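Local structure of orotidine 5'-phosphate decarboxylase (Streptomyces avermitilis, 3V75) at residues A252-P255 with G256-A260. The protein probably catalyses the decarboxylation of orotidine 5'-phosphate to UMP, the last step of de novo UMP biosynthesis. Residues are numbered along the deposited sequence; the frame is centred on the assembly and turned at random.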
ATOM      1  N   ALA A 252       9.533 -11.532  27.938  1.00 12.61           N
ATOM      2  CA  ALA A 252      10.794 -11.549  28.675  1.00 11.89           C
ATOM      3  C   ALA A 252      12.026 -11.415  27.775  1.00 14.14           C
ATOM      4  O   ALA A 252      13.097 -11.038  28.243  1.00 14.71           O
ATOM      5  CB  ALA A 252      10.894 -12.821  29.543  1.00 15.67           C
ATOM      6  N   ASP A 253      11.877 -11.752  26.485  1.00 12.17           N
ATOM      7  CA  ASP A 253      12.986 -11.702  25.521  1.00 13.40           C
ATOM      8  C   ASP A 253      13.219 -10.307  24.968  1.00 10.50           C
ATOM      9  O   ASP A 253      14.262 -10.072  24.360  1.00 12.91           O
ATOM     10  CB  ASP A 253      12.680 -12.567  24.285  1.00 13.76           C
ATOM     11  CG  ASP A 253      12.448 -14.043  24.624  1.00 22.02           C
ATOM     12  OD1 ASP A 253      13.137 -14.578  25.519  1.00 18.99           O
ATOM     13  OD2 ASP A 253      11.534 -14.655  24.000  1.00 18.79           O
ATOM     14  N   LEU A 254      12.239  -9.406  25.119  1.00 10.78           N
ATOM     15  CA  LEU A 254      12.332  -8.120  24.394  1.00  8.97           C
ATOM     16  C   LEU A 254      13.538  -7.247  24.767  1.00 10.45           C
ATOM     17  O   LEU A 254      14.168  -6.660  23.885  1.00 11.44           O
ATOM     18  CB  LEU A 254      11.028  -7.307  24.473  1.00 11.23           C
ATOM     19  CG  LEU A 254       9.817  -8.084  23.960  1.00 11.52           C
ATOM     20  CD1 LEU A 254       8.563  -7.237  24.053  1.00 11.49           C
ATOM     21  CD2 LEU A 254      10.064  -8.616  22.507  1.00 13.62           C
ATOM     22  N   PRO A 255      13.859  -7.133  26.068  1.00  9.90           N
ATOM     23  CA  PRO A 255      15.054  -6.348  26.380  1.00 12.21           C
ATOM     24  C   PRO A 255      16.320  -6.876  25.711  1.00 12.83           C
ATOM     25  O   PRO A 255      17.145  -6.084  25.241  1.00 14.69           O
ATOM     26  CB  PRO A 255      15.123  -6.411  27.921  1.00 11.70           C
ATOM     27  CG  PRO A 255      13.686  -6.510  28.306  1.00 14.24           C
ATOM     28  CD  PRO A 255      13.054  -7.413  27.276  1.00 15.21           C
ATOM     29  N   GLY A 256      16.513  -8.198  25.657  1.00 12.65           N
ATOM     30  CA  GLY A 256      17.681  -8.730  24.974  1.00 13.56           C
ATOM     31  C   GLY A 256      17.640  -8.494  23.462  1.00 12.90           C
ATOM     32  O   GLY A 256      18.683  -8.306  22.839  1.00 15.69           O
ATOM     33  N   VAL A 257      16.449  -8.534  22.875  1.00 11.48           N
ATOM     34  CA  VAL A 257      16.317  -8.348  21.421  1.00 12.46           C
ATOM     35  C   VAL A 257      16.610  -6.874  21.028  1.00 11.37           C
ATOM     36  O   VAL A 257      17.398  -6.612  20.092  1.00 15.42           O
ATOM     37  CB  VAL A 257      14.889  -8.774  20.925  1.00 10.55           C
ATOM     38  CG1 VAL A 257      14.685  -8.402  19.438  1.00 11.92           C
ATOM     39  CG2 VAL A 257      14.687 -10.259  21.093  1.00 12.72           C
ATOM     40  N   PHE A 258      16.029  -5.939  21.774  1.00 12.09           N
ATOM     41  CA  PHE A 258      16.071  -4.522  21.411  1.00 13.01           C
ATOM     42  C   PHE A 258      17.105  -3.675  22.148  1.00 13.08           C
ATOM     43  O   PHE A 258      17.327  -2.510  21.773  1.00 14.44           O
ATOM     44  CB  PHE A 258      14.689  -3.901  21.548  1.00  9.69           C
ATOM     45  CG  PHE A 258      13.735  -4.352  20.489  1.00  8.81           C
ATOM     46  CD1 PHE A 258      12.820  -5.383  20.728  1.00  9.21           C
ATOM     47  CD2 PHE A 258      13.767  -3.755  19.223  1.00  8.15           C
ATOM     48  CE1 PHE A 258      11.960  -5.808  19.729  1.00  9.78           C
ATOM     49  CE2 PHE A 258      12.901  -4.176  18.224  1.00  8.25           C
ATOM     50  CZ  PHE A 258      12.004  -5.182  18.464  1.00  8.37           C
ATOM     51  N   GLY A 259      17.765  -4.219  23.174  1.00 14.56           N
ATOM     52  CA  GLY A 259      18.744  -3.415  23.908  1.00 15.73           C
ATOM     53  C   GLY A 259      18.106  -2.214  24.598  1.00 13.23           C
ATOM     54  O   GLY A 259      16.920  -2.248  24.967  1.00 16.41           O
ATOM     55  N   ALA A 260      18.868  -1.120  24.703  1.00 14.73           N
ATOM     56  CA  ALA A 260      18.377   0.094  25.349  1.00 18.41           C
ATOM     57  C   ALA A 260      17.143   0.646  24.639  1.00 19.18           C
ATOM     58  O   ALA A 260      16.265   1.255  25.263  1.00 21.13           O
ATOM     59  CB  ALA A 260      19.461   1.145  25.406  1.00 23.84           C
TER
HETATM   60  O   HOH W   1      15.581 -10.288  27.473  1.00 17.69           O
HETATM   61  O   HOH W   2      17.452  -3.700  27.451  1.00 30.51           O
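Val257, Phe258 and Gly259 each donate a backbone N-H to the carbonyl four residues earlier, from Val257 N to Asp253 O (3.1 Å), Phe258 N to Leu254 O (2.9 Å) and Gly259 N to Pro255 O (2.9 Å), an i to i+4 pattern through a short helix. The middle bond is the straightest, with 163° at the hydrogen, whereas the one from Gly259, where phi turns positive and the helix ends, is bent to 133°. A water bridges Gly256 N, from which it accepts, and Ala252 O, to which it donates. Among the side chains, Val257 rests CG2 against Asp253 O at 3.3 Å; its CG1, anti to the backbone N (chi1 172°), lies over one face of the Phe258 ring toward the rim. Leu254 CD2 approaches Phe258 CE1 at 4.4 Å, and Leu254 O sits at the ring edge near its plane. Asp253 OD2 accepts a hydrogen bond from Ala250 N. Within the TIM barrel, this helix lies between strands 239-241 and 265-269 in a beta-alpha-beta unit. Main-chain bonds, with one bridging water, thus satisfy backbone polar groups, while apolar groups meet neighbouring loops, Leu254 at Ile244 and Val257 and Phe258 at Leu228.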